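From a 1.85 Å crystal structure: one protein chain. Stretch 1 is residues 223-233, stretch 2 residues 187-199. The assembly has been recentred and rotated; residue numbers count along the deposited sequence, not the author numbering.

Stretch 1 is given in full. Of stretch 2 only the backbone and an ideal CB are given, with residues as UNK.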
# COMPACT_ATOMS: atom_id res chain seq x y z
N THR A 223 -8.44 -21.30 -1.53
CA THR A 223 -9.40 -20.91 -2.55
C THR A 223 -8.78 -19.84 -3.43
O THR A 223 -8.38 -18.78 -2.88
CB THR A 223 -10.62 -20.31 -1.89
OG1 THR A 223 -11.24 -21.31 -1.04
CG2 THR A 223 -11.58 -19.85 -2.94
N LEU A 224 -8.70 -20.11 -4.72
CA LEU A 224 -8.12 -19.20 -5.70
C LEU A 224 -9.16 -18.86 -6.78
O LEU A 224 -9.89 -19.73 -7.23
CB LEU A 224 -6.94 -19.87 -6.42
CG LEU A 224 -5.84 -20.47 -5.57
CD1 LEU A 224 -6.19 -21.91 -5.13
CD2 LEU A 224 -4.51 -20.42 -6.31
N ARG A 225 -9.18 -17.62 -7.23
CA ARG A 225 -10.12 -17.19 -8.27
C ARG A 225 -9.34 -16.53 -9.35
O ARG A 225 -8.38 -15.81 -9.06
CB ARG A 225 -11.04 -16.12 -7.74
CG ARG A 225 -12.23 -16.63 -6.92
CD ARG A 225 -12.79 -15.43 -6.12
NE ARG A 225 -13.07 -15.83 -4.76
CZ ARG A 225 -14.12 -16.55 -4.43
NH1 ARG A 225 -15.00 -16.87 -5.36
NH2 ARG A 225 -14.28 -16.93 -3.19
N PHE A 226 -9.76 -16.75 -10.60
CA PHE A 226 -9.09 -16.16 -11.78
C PHE A 226 -10.12 -15.53 -12.70
O PHE A 226 -11.32 -16.01 -12.80
CB PHE A 226 -8.32 -17.16 -12.62
CG PHE A 226 -7.32 -17.98 -11.89
CD1 PHE A 226 -7.72 -18.95 -10.98
CD2 PHE A 226 -5.97 -17.85 -12.18
CE1 PHE A 226 -6.80 -19.74 -10.37
CE2 PHE A 226 -5.04 -18.65 -11.57
CZ PHE A 226 -5.46 -19.61 -10.65
N GLU A 227 -9.75 -14.41 -13.33
CA GLU A 227 -10.53 -13.90 -14.48
C GLU A 227 -9.55 -13.44 -15.48
O GLU A 227 -8.46 -12.98 -15.13
CB GLU A 227 -11.40 -12.73 -14.18
CG GLU A 227 -12.75 -12.98 -13.68
CD GLU A 227 -13.58 -11.71 -13.52
OE1 GLU A 227 -13.40 -11.01 -12.49
OE2 GLU A 227 -14.50 -11.50 -14.36
N CYS A 228 -9.96 -13.47 -16.76
CA CYS A 228 -9.17 -12.97 -17.87
C CYS A 228 -9.85 -11.72 -18.45
O CYS A 228 -10.99 -11.39 -18.12
CB CYS A 228 -9.07 -14.00 -18.99
SG CYS A 228 -8.34 -15.58 -18.54
N ALA A 229 -9.08 -11.02 -19.28
CA ALA A 229 -9.61 -9.91 -20.04
C ALA A 229 -8.75 -9.63 -21.25
O ALA A 229 -7.63 -10.12 -21.39
CB ALA A 229 -9.86 -8.67 -19.14
N ASP A 230 -9.33 -8.85 -22.17
CA ASP A 230 -8.72 -8.47 -23.42
C ASP A 230 -7.72 -7.38 -23.31
O ASP A 230 -6.72 -7.37 -24.10
CB ASP A 230 -9.80 -8.01 -24.44
CG ASP A 230 -10.59 -9.22 -25.00
OD1 ASP A 230 -10.06 -10.38 -24.88
OD2 ASP A 230 -11.72 -8.99 -25.51
N THR A 231 -7.89 -6.54 -22.28
CA THR A 231 -6.93 -5.44 -21.99
C THR A 231 -6.65 -5.37 -20.47
O THR A 231 -7.47 -5.79 -19.66
CB THR A 231 -7.49 -4.08 -22.39
OG1 THR A 231 -8.65 -3.82 -21.62
CG2 THR A 231 -7.89 -4.01 -23.90
N TYR A 232 -5.54 -4.77 -20.13
CA TYR A 232 -5.24 -4.53 -18.66
C TYR A 232 -6.24 -3.65 -18.03
O TYR A 232 -6.63 -3.87 -16.87
CB TYR A 232 -3.77 -3.99 -18.43
CG TYR A 232 -2.80 -5.00 -18.87
CD1 TYR A 232 -2.58 -6.17 -18.11
CD2 TYR A 232 -2.11 -4.86 -20.05
CE1 TYR A 232 -1.72 -7.17 -18.56
CE2 TYR A 232 -1.26 -5.83 -20.50
CZ TYR A 232 -1.06 -6.99 -19.75
OH TYR A 232 -0.25 -7.95 -20.26
N ILE A 233 -6.67 -2.60 -18.75
CA ILE A 233 -7.68 -1.73 -18.23
C ILE A 233 -8.97 -2.47 -17.86
O ILE A 233 -9.59 -2.23 -16.80
CB ILE A 233 -7.94 -0.56 -19.24
CG1 ILE A 233 -6.76 0.41 -19.18
CG2 ILE A 233 -9.25 0.12 -18.98
CD1 ILE A 233 -6.79 1.44 -20.26
N UNK A 187 -2.27 -11.28 -7.98
CA UNK A 187 -1.29 -10.92 -8.98
C UNK A 187 -1.95 -10.90 -10.37
O UNK A 187 -3.08 -11.43 -10.55
CB UNK A 187 -0.11 -11.89 -8.95
N UNK A 188 -1.30 -10.18 -11.25
CA UNK A 188 -1.64 -10.05 -12.69
C UNK A 188 -0.51 -10.62 -13.48
O UNK A 188 0.66 -10.28 -13.32
CB UNK A 188 -1.90 -8.60 -13.10
N UNK A 189 -0.88 -11.41 -14.49
CA UNK A 189 0.09 -11.94 -15.43
C UNK A 189 -0.10 -11.25 -16.82
O UNK A 189 -1.24 -10.89 -17.18
CB UNK A 189 -0.06 -13.46 -15.54
N UNK A 190 0.98 -11.22 -17.58
CA UNK A 190 0.89 -10.72 -18.97
C UNK A 190 0.19 -11.70 -19.95
O UNK A 190 0.03 -11.32 -21.09
CB UNK A 190 2.30 -10.42 -19.49
N UNK A 191 -0.23 -12.89 -19.48
CA UNK A 191 -1.28 -13.70 -20.21
C UNK A 191 -2.65 -13.10 -20.03
O UNK A 191 -3.63 -13.67 -20.42
CB UNK A 191 -1.31 -15.15 -19.72
N UNK A 192 -2.73 -11.93 -19.34
CA UNK A 192 -3.91 -11.15 -19.16
C UNK A 192 -4.99 -11.85 -18.32
O UNK A 192 -6.16 -12.06 -18.74
CB UNK A 192 -4.47 -10.78 -20.53
N UNK A 193 -4.58 -12.27 -17.12
CA UNK A 193 -5.49 -12.74 -16.13
C UNK A 193 -4.99 -12.21 -14.80
O UNK A 193 -3.81 -11.83 -14.69
CB UNK A 193 -5.61 -14.27 -16.14
N UNK A 194 -5.84 -12.27 -13.82
CA UNK A 194 -5.41 -12.07 -12.42
C UNK A 194 -5.72 -13.30 -11.68
O UNK A 194 -6.67 -14.04 -12.04
CB UNK A 194 -6.08 -10.86 -11.76
N UNK A 195 -4.93 -13.54 -10.64
CA UNK A 195 -5.22 -14.61 -9.66
C UNK A 195 -5.35 -14.02 -8.26
O UNK A 195 -4.45 -13.29 -7.84
CB UNK A 195 -4.13 -15.68 -9.68
N UNK A 196 -6.46 -14.28 -7.59
CA UNK A 196 -6.71 -13.79 -6.24
C UNK A 196 -6.95 -14.97 -5.28
O UNK A 196 -7.77 -15.86 -5.58
CB UNK A 196 -7.91 -12.84 -6.23
N UNK A 197 -6.26 -15.00 -4.15
CA UNK A 197 -6.33 -16.12 -3.19
C UNK A 197 -7.04 -15.60 -1.93
O UNK A 197 -6.70 -14.54 -1.35
CB UNK A 197 -4.94 -16.67 -2.86
N UNK A 198 -8.04 -16.32 -1.47
CA UNK A 198 -8.85 -15.82 -0.36
C UNK A 198 -8.14 -15.93 0.96
O UNK A 198 -8.43 -15.19 1.90
CB UNK A 198 -10.18 -16.58 -0.29
N UNK A 199 -7.20 -16.80 1.09
CA UNK A 199 -6.66 -17.02 2.43
C UNK A 199 -5.92 -15.79 3.03
O UNK A 199 -5.45 -14.92 2.28
CB UNK A 199 -5.70 -18.21 2.38

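Strand 193-197 runs antiparallel to strand 223-228, so its side chains alternate between the face carrying Leu224, Phe226 and Cys228 and the face carrying Arg225 and Glu227. Positions 187, 188 and 189 lie on an extended strand, and nothing of stretch 1 comes within 5.5 Å of their ideal CB atoms. At 187 and 189 CA-to-CB points sideways and many residues would do; they are Phe187 and Ser189. Position 188 points toward stretch 1, where the ring of Tyr232 leaves room for an apolar side chain of moderate size. It is Val188, whose CG1 lies at the ring edge, 4.2 Å from Tyr232 CE1.

Position 190 starts a turn, its ideal CB 3.6 Å from Tyr232 OH, so a small or branched residue fits. It is Thr190, with CG2 3.4 Å from Tyr232 OH. Position 191 points away and tolerates most polar residues; it is Gln191, whose N donates to Ser189 OG at 3.0 Å.

Position 192 has phi/psi of 66/54, a left-handed conformation that glycine or asparagine adopts readily. Yet its CB points toward stretch 1, where the Tyr232 ring offers a surface and the Asp230 carbonyl an acceptor, which favours a long chain with a donor at its end. Lys192 supplies it: the nearly extended chain passes Tyr232, CE lying 3.7 Å from its CE2, and NZ donates to Asp230 O at 2.8 Å.

Position 193 faces Cys228 and Phe226, so an apolar or aromatic residue suits. Tyr193 places CB 3.9 Å from Cys228 SG and CD1 3.9 Å from Phe226 CD2, the two rings meeting obliquely.

Position 194 shares a face with Glu227, a carboxylate that calls for a donor, though the partner must be long enough to reach it. Tyr194 crosses the gap: its ring covers Glu227 N with one face, and OH donates to Glu227 OE1 at 2.6 Å.

At 195 the ideal CB sits 3.6 Å from Phe226 CE2, leaving a place for a small or moderate apolar side chain. Cys195 puts SG 4.1 Å from the Phe226 ring centroid and 4.2 Å from Leu224 CD2.

Position 196 pairs with Arg225 through two backbone hydrogen bonds that make few demands on the side chain; a polar or aromatic residue is plausible. It is His196, whose ND1 bonds just outside the stretch.

Position 197 lies beside Leu224 and suits a beta-branched aliphatic. Val197 packs CG2 3.8 Å from Leu224 CD2.

Position 198 points toward Arg225, whose guanidinium invites an acid. Asp198 forms a salt bridge at the guanidinium edge, OD2 to Arg225 NH2 at 2.9 Å.

At 199 the CB points sideways, and Thr223 N offers a donor to a side-chain acceptor. Asn199 OD1 accepts a weak bond from Thr223 N at 3.3 Å.

Stretch 2 (187-199) FVSTQKYYCHVDN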
# COMPACT_ATOMS: atom_id res chain seq x y z
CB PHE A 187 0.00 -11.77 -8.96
CG PHE A 187 -0.13 -13.20 -9.36
CD1 PHE A 187 -0.43 -14.18 -8.42
CD2 PHE A 187 0.00 -13.61 -10.70
CE1 PHE A 187 -0.51 -15.50 -8.79
CE2 PHE A 187 -0.14 -14.92 -11.04
CZ PHE A 187 -0.38 -15.85 -10.09
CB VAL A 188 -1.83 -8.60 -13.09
CG1 VAL A 188 -1.92 -8.38 -14.58
CG2 VAL A 188 -3.08 -8.11 -12.48
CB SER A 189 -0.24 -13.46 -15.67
OG SER A 189 0.52 -13.94 -16.81
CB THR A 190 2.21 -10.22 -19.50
OG1 THR A 190 3.23 -11.20 -19.42
CG2 THR A 190 2.62 -8.91 -18.71
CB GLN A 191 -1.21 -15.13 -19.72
CG GLN A 191 0.13 -15.77 -20.08
CD GLN A 191 0.10 -17.31 -20.00
OE1 GLN A 191 -0.87 -17.93 -20.31
NE2 GLN A 191 1.18 -17.90 -19.53
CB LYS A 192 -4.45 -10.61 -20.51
CG LYS A 192 -3.58 -9.50 -21.06
CD LYS A 192 -4.15 -8.93 -22.36
CE LYS A 192 -3.28 -7.81 -22.90
NZ LYS A 192 -3.94 -7.28 -24.14
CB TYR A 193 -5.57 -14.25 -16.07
CG TYR A 193 -4.34 -14.99 -15.60
CD1 TYR A 193 -4.08 -15.16 -14.23
CD2 TYR A 193 -3.45 -15.57 -16.48
CE1 TYR A 193 -2.95 -15.87 -13.79
CE2 TYR A 193 -2.35 -16.32 -16.05
CZ TYR A 193 -2.12 -16.44 -14.65
OH TYR A 193 -0.97 -17.11 -14.17
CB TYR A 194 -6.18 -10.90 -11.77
CG TYR A 194 -7.69 -11.03 -11.43
CD1 TYR A 194 -8.15 -11.84 -10.40
CD2 TYR A 194 -8.67 -10.30 -12.13
CE1 TYR A 194 -9.51 -11.97 -10.14
CE2 TYR A 194 -10.03 -10.43 -11.84
CZ TYR A 194 -10.45 -11.29 -10.87
OH TYR A 194 -11.78 -11.47 -10.50
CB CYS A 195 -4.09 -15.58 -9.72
SG CYS A 195 -4.12 -16.84 -8.43
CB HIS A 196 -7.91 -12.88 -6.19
CG HIS A 196 -8.24 -12.44 -4.80
ND1 HIS A 196 -7.38 -11.66 -4.05
CD2 HIS A 196 -9.28 -12.74 -3.98
CE1 HIS A 196 -7.90 -11.46 -2.86
NE2 HIS A 196 -9.05 -12.12 -2.78
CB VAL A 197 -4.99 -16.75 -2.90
CG1 VAL A 197 -5.06 -17.87 -1.85
CG2 VAL A 197 -4.30 -17.25 -4.15
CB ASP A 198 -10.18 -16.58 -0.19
CG ASP A 198 -11.20 -16.20 -1.21
OD1 ASP A 198 -11.08 -15.19 -1.94
OD2 ASP A 198 -12.21 -16.91 -1.23
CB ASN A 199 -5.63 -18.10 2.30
CG ASN A 199 -6.19 -19.41 1.75
OD1 ASN A 199 -6.82 -19.44 0.67
ND2 ASN A 199 -5.87 -20.53 2.47
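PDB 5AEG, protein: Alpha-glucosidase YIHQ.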